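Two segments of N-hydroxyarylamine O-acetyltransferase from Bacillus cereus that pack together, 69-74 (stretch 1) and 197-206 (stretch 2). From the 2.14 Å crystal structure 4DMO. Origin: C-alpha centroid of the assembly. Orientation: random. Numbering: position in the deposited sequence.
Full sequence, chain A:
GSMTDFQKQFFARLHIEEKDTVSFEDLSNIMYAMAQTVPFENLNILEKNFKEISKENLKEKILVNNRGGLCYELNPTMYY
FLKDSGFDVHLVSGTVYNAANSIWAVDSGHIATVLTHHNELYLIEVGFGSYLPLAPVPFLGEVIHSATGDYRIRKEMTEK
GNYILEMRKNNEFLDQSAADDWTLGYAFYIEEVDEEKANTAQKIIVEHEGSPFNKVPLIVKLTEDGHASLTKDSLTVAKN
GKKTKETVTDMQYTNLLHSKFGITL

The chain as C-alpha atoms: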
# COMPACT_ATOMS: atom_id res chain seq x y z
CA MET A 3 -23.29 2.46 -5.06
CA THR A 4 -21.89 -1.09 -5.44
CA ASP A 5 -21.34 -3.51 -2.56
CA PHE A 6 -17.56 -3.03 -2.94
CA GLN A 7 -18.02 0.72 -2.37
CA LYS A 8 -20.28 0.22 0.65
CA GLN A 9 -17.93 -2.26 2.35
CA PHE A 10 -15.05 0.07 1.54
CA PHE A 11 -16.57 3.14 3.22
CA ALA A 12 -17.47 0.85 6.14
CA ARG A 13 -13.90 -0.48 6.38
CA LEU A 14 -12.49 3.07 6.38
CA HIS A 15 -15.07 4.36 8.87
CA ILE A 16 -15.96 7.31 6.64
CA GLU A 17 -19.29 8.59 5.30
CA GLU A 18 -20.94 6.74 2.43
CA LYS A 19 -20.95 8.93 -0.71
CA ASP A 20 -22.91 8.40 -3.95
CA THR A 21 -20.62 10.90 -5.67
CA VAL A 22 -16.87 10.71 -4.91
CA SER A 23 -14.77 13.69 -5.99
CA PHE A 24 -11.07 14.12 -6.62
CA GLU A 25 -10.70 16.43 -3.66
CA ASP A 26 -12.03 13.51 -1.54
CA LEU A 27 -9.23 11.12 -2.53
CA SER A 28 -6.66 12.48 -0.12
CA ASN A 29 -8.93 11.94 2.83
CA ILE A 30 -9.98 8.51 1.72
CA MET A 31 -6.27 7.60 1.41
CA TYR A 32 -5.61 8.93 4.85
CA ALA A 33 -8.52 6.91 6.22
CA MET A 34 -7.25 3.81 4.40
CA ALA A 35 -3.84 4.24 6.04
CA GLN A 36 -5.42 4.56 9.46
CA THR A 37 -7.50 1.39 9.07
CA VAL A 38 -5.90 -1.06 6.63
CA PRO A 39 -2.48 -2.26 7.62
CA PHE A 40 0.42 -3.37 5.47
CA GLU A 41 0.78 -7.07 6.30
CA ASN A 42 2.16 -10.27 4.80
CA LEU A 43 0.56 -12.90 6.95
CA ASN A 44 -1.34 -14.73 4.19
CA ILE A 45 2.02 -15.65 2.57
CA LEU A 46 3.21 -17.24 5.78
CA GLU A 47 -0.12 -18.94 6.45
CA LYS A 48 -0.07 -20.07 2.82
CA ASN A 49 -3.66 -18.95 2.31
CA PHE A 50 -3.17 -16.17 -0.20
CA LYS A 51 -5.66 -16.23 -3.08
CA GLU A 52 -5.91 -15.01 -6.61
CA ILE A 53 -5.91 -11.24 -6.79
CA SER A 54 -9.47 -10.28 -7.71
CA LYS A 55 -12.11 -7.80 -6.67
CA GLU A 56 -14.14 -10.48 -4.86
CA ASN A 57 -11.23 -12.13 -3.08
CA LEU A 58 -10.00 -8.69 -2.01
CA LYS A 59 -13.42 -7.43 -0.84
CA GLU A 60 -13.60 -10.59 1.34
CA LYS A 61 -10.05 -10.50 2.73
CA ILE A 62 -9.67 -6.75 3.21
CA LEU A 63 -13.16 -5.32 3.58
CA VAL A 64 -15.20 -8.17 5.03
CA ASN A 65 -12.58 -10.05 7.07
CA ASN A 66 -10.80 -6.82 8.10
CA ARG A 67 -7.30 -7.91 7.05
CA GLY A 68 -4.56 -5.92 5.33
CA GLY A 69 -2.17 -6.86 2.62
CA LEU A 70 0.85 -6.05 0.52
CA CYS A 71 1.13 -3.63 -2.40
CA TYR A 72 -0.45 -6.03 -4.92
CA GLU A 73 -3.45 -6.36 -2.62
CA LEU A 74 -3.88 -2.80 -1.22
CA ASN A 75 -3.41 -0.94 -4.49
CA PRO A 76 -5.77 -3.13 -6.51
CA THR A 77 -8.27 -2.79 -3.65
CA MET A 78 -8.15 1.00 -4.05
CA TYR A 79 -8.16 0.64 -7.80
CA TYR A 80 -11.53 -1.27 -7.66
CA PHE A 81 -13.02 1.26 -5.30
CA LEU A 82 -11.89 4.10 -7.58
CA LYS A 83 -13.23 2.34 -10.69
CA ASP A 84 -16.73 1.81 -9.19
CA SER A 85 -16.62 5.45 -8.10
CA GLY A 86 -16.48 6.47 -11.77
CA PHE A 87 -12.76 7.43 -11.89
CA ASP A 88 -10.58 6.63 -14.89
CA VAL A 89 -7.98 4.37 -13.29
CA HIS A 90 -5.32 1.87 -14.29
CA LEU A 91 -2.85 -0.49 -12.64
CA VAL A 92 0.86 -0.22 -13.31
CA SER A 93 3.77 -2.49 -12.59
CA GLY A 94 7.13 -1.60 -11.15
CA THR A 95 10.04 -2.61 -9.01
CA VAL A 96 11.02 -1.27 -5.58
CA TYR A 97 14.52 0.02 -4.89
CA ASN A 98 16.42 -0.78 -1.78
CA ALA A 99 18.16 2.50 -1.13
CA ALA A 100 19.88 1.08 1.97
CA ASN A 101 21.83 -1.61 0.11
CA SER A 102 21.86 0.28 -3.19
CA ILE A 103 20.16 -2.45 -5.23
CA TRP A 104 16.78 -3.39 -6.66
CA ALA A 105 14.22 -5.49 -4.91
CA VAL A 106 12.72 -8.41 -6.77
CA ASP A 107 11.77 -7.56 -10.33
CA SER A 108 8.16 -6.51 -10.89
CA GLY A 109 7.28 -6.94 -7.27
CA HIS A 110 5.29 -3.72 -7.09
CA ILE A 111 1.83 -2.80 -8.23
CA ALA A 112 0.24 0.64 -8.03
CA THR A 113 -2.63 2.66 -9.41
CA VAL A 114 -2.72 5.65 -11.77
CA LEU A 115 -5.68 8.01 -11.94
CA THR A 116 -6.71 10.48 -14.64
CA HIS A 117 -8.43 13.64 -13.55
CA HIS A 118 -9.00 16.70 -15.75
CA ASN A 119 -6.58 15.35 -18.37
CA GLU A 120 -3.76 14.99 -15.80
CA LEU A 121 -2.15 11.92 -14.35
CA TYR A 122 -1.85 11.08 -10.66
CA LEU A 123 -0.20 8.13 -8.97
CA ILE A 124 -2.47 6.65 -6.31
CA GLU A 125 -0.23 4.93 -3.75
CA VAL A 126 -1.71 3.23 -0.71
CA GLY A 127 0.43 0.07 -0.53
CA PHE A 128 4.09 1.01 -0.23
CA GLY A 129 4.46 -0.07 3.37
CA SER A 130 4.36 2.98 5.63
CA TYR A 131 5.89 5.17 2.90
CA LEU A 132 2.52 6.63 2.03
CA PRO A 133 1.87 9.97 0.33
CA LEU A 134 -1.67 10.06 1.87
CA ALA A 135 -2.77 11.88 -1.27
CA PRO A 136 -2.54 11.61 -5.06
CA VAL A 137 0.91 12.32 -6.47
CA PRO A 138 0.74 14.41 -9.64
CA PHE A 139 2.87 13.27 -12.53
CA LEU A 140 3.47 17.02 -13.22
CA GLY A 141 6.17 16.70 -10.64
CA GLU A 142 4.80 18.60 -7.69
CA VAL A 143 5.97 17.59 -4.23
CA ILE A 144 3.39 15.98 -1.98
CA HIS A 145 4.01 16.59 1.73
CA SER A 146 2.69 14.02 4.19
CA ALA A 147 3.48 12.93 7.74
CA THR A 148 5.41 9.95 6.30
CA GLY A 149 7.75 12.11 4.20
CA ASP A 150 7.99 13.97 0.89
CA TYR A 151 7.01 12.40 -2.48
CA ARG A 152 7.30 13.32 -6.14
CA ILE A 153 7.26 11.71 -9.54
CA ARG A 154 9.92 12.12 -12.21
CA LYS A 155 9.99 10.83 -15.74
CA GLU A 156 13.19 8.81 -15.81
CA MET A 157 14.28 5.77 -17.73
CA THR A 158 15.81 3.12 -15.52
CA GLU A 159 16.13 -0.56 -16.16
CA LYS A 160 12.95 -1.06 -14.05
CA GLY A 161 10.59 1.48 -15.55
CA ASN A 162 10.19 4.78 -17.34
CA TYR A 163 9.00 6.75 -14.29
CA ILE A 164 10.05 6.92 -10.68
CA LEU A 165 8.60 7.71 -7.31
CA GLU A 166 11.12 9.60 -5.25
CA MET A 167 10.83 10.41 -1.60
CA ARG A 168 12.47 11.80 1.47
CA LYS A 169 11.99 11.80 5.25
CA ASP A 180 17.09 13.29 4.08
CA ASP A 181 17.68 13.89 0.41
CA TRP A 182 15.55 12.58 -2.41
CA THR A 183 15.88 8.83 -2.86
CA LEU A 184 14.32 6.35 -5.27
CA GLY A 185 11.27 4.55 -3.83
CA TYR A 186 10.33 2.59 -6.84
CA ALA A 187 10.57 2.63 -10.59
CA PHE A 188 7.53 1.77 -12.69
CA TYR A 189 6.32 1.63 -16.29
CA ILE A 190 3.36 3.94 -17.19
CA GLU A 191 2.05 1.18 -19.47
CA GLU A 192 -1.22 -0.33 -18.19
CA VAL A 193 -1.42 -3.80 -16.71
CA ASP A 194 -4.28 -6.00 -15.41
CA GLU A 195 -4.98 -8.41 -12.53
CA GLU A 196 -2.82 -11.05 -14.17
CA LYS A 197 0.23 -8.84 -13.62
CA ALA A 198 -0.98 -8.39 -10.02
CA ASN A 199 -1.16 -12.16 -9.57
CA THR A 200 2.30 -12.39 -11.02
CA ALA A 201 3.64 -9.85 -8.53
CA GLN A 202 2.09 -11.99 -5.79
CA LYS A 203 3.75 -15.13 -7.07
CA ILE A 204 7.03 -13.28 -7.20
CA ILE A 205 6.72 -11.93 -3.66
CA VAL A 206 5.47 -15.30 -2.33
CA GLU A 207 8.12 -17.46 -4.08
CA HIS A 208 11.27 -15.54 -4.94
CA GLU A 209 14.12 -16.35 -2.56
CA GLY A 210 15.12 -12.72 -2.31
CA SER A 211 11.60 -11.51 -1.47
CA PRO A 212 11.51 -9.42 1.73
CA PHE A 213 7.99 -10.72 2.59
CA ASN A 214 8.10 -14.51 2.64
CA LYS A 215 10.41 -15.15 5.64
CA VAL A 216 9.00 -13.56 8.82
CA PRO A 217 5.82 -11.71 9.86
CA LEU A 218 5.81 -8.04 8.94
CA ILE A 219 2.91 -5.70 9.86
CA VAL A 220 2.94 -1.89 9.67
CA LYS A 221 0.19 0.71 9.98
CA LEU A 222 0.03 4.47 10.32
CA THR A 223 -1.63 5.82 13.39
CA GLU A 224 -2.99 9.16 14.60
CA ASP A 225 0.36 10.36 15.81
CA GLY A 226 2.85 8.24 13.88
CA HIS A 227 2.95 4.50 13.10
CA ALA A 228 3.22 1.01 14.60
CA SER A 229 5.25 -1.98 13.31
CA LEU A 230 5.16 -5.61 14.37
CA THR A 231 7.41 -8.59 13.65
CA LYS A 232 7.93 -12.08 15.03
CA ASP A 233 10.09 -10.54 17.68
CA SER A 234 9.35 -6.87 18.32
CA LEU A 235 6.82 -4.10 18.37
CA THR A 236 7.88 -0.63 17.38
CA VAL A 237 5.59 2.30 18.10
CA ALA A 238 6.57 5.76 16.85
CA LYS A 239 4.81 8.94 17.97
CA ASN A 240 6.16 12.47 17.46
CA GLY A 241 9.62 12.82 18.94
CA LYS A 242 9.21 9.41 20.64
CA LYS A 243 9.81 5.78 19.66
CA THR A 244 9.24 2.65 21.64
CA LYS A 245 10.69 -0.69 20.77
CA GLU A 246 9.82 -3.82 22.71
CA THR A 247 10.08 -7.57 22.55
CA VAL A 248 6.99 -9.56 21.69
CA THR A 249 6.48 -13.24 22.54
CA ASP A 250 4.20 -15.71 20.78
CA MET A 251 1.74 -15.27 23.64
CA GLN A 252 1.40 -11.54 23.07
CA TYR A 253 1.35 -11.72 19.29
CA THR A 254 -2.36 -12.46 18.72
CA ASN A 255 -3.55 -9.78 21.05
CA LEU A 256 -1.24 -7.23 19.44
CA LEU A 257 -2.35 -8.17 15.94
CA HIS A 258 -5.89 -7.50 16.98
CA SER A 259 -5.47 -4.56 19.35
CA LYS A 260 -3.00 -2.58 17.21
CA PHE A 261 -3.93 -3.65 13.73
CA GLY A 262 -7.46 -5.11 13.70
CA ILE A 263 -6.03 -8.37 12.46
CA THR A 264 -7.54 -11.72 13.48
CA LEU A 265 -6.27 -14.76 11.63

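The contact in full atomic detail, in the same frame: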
# COMPACT_ATOMS: atom_id res chain seq x y z
N GLY A 69 -2.86 -6.16 3.68
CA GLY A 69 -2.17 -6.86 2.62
C GLY A 69 -0.93 -6.13 2.21
O GLY A 69 -0.53 -5.15 2.82
N LEU A 70 -0.32 -6.65 1.15
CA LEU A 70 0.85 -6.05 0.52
C LEU A 70 0.42 -5.20 -0.69
O LEU A 70 -0.77 -5.07 -0.97
CB LEU A 70 1.85 -7.15 0.09
CG LEU A 70 2.39 -7.99 1.28
CD1 LEU A 70 3.38 -9.05 0.86
CD2 LEU A 70 3.02 -7.11 2.36
N CYS A 71 1.40 -4.62 -1.38
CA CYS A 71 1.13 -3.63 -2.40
C CYS A 71 0.19 -4.16 -3.48
O CYS A 71 -0.66 -3.43 -3.96
CB CYS A 71 2.45 -3.13 -3.04
SG CYS A 71 3.30 -4.35 -4.00
N TYR A 72 0.34 -5.43 -3.85
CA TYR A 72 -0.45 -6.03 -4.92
C TYR A 72 -1.83 -6.42 -4.45
O TYR A 72 -2.62 -6.93 -5.25
CB TYR A 72 0.28 -7.27 -5.51
CG TYR A 72 0.72 -8.29 -4.46
CD1 TYR A 72 2.05 -8.36 -4.05
CD2 TYR A 72 -0.20 -9.12 -3.85
CE1 TYR A 72 2.46 -9.28 -3.07
CE2 TYR A 72 0.20 -10.03 -2.87
CZ TYR A 72 1.52 -10.12 -2.49
OH TYR A 72 1.89 -11.00 -1.53
N GLU A 73 -2.10 -6.23 -3.16
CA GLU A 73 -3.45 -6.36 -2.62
C GLU A 73 -4.06 -4.98 -2.30
O GLU A 73 -5.22 -4.72 -2.61
CB GLU A 73 -3.47 -7.27 -1.38
CG GLU A 73 -3.00 -8.70 -1.64
CD GLU A 73 -2.72 -9.49 -0.35
OE1 GLU A 73 -3.36 -10.53 -0.12
OE2 GLU A 73 -1.87 -9.07 0.45
N LEU A 74 -3.30 -4.09 -1.66
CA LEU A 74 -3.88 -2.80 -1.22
C LEU A 74 -4.13 -1.89 -2.42
O LEU A 74 -5.17 -1.26 -2.50
CB LEU A 74 -3.00 -2.07 -0.20
CG LEU A 74 -2.70 -2.84 1.10
CD1 LEU A 74 -1.89 -2.04 2.15
CD2 LEU A 74 -3.97 -3.31 1.71
N LYS A 197 -1.07 -9.34 -14.04
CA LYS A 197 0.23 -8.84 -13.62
C LYS A 197 0.26 -8.77 -12.09
O LYS A 197 1.27 -9.05 -11.46
CB LYS A 197 0.53 -7.48 -14.22
CG LYS A 197 1.99 -7.13 -14.13
CD LYS A 197 2.86 -8.20 -14.78
CE LYS A 197 4.23 -7.68 -15.24
NZ LYS A 197 5.17 -8.83 -15.47
N ALA A 198 -0.88 -8.42 -11.49
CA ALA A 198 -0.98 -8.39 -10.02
C ALA A 198 -0.76 -9.78 -9.43
O ALA A 198 -0.06 -9.93 -8.43
CB ALA A 198 -2.31 -7.85 -9.62
N ASN A 199 -1.33 -10.81 -10.07
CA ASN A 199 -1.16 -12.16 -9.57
C ASN A 199 0.27 -12.58 -9.73
O ASN A 199 0.81 -13.27 -8.88
CB ASN A 199 -2.11 -13.14 -10.26
CG ASN A 199 -3.52 -13.01 -9.73
OD1 ASN A 199 -3.79 -13.33 -8.58
ND2 ASN A 199 -4.43 -12.50 -10.56
N THR A 200 0.90 -12.12 -10.79
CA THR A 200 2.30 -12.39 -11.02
C THR A 200 3.22 -11.72 -10.00
O THR A 200 4.25 -12.28 -9.58
CB THR A 200 2.67 -11.98 -12.48
OG1 THR A 200 2.13 -12.98 -13.37
CG2 THR A 200 4.19 -11.86 -12.70
N ALA A 201 2.85 -10.52 -9.57
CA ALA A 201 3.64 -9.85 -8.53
C ALA A 201 3.52 -10.66 -7.24
O ALA A 201 4.50 -10.88 -6.51
CB ALA A 201 3.15 -8.41 -8.34
N GLN A 202 2.31 -11.13 -6.96
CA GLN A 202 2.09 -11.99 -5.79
C GLN A 202 2.99 -13.22 -5.82
O GLN A 202 3.68 -13.50 -4.84
CB GLN A 202 0.62 -12.42 -5.70
CG GLN A 202 0.29 -13.23 -4.42
CD GLN A 202 -1.21 -13.35 -4.16
OE1 GLN A 202 -1.73 -12.86 -3.14
NE2 GLN A 202 -1.92 -14.01 -5.08
N LYS A 203 2.97 -13.92 -6.94
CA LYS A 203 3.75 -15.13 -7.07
C LYS A 203 5.18 -14.80 -6.81
O LYS A 203 5.87 -15.53 -6.10
CB LYS A 203 3.57 -15.74 -8.47
CG LYS A 203 4.14 -17.17 -8.64
CD LYS A 203 4.02 -17.70 -10.10
CE LYS A 203 4.68 -19.10 -10.32
NZ LYS A 203 3.93 -20.25 -9.67
N ILE A 204 5.66 -13.70 -7.39
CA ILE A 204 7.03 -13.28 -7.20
C ILE A 204 7.32 -13.05 -5.72
O ILE A 204 8.29 -13.58 -5.17
CB ILE A 204 7.34 -12.01 -8.01
CG1 ILE A 204 7.40 -12.35 -9.50
CG2 ILE A 204 8.66 -11.40 -7.57
CD1 ILE A 204 7.16 -11.19 -10.41
N ILE A 205 6.49 -12.25 -5.07
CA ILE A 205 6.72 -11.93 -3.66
C ILE A 205 6.51 -13.18 -2.76
O ILE A 205 7.24 -13.39 -1.78
CB ILE A 205 5.79 -10.74 -3.20
CG1 ILE A 205 6.19 -9.41 -3.90
CG2 ILE A 205 5.81 -10.58 -1.70
CD1 ILE A 205 7.62 -8.96 -3.72
N VAL A 206 5.56 -14.05 -3.09
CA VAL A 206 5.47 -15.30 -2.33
C VAL A 206 6.69 -16.25 -2.49
O VAL A 206 7.16 -16.85 -1.51
CB VAL A 206 4.20 -16.09 -2.69
CG1 VAL A 206 4.29 -17.54 -2.13
CG2 VAL A 206 2.97 -15.38 -2.12
O HOH W 1 -0.07 -12.39 -0.82
O HOH W 2 -4.12 -12.53 -1.75

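This is a small, mainly apolar contact in which one aromatic side chain, Tyr 72, packs against a helix, with two waters lying between polar atoms beside it. The two stretches together bury 290 Å², and Tyr 72 has the largest share, 122 Å². No direct hydrogen bond crosses between them.

Tyr 72 stands at the start of a helix, and its CA-to-CB bond points toward stretch 2. Its side chain fits as a knob into a hole formed by Ala 198, Ala 201, Gln 202 and Ile 205. These positions are spaced three, one and three residues apart, so they line one side of the helix. The base of the tyrosine rests against the two alanines: Tyr 72 CB lies 4.2 Å from Ala 201 CB and 4.0 Å from the backbone oxygen Ala 198 O. Further out, Tyr 72 CE1 is 3.6 Å from Ile 205 CB.

Gln 202 covers one face of the ring. Gln 202 CA sits 3.8 Å from the centroid of the Tyr 72 ring and 8° off the ring normal, a CH-pi contact almost directly over the centre. Leu 70 extends the apolar surface, with Leu 70 CD1 3.8 Å from Ile 205 CG2.

The polar link runs through water. Water 1 lies 2.5 Å from Tyr 72 OH and 2.9 Å from Gln 202 OE1, within hydrogen-bonding distance of both. Water 2 lies 2.7 Å from Glu 73 OE1 and 2.8 Å from Gln 202 OE1. Glu 73 OE1 and Gln 202 OE1 are themselves 4.1 Å apart; both are acceptors, so they do not pair directly; water 2 lies within hydrogen-bonding distance of each.

Within stretch 1, Leu 70 occupies the N-cap position. Leu 70 N donates to Glu 73 OE2 at 3.0 Å, and Leu 70 O accepts from Glu 73 N at 2.8 Å, tying the helix start together.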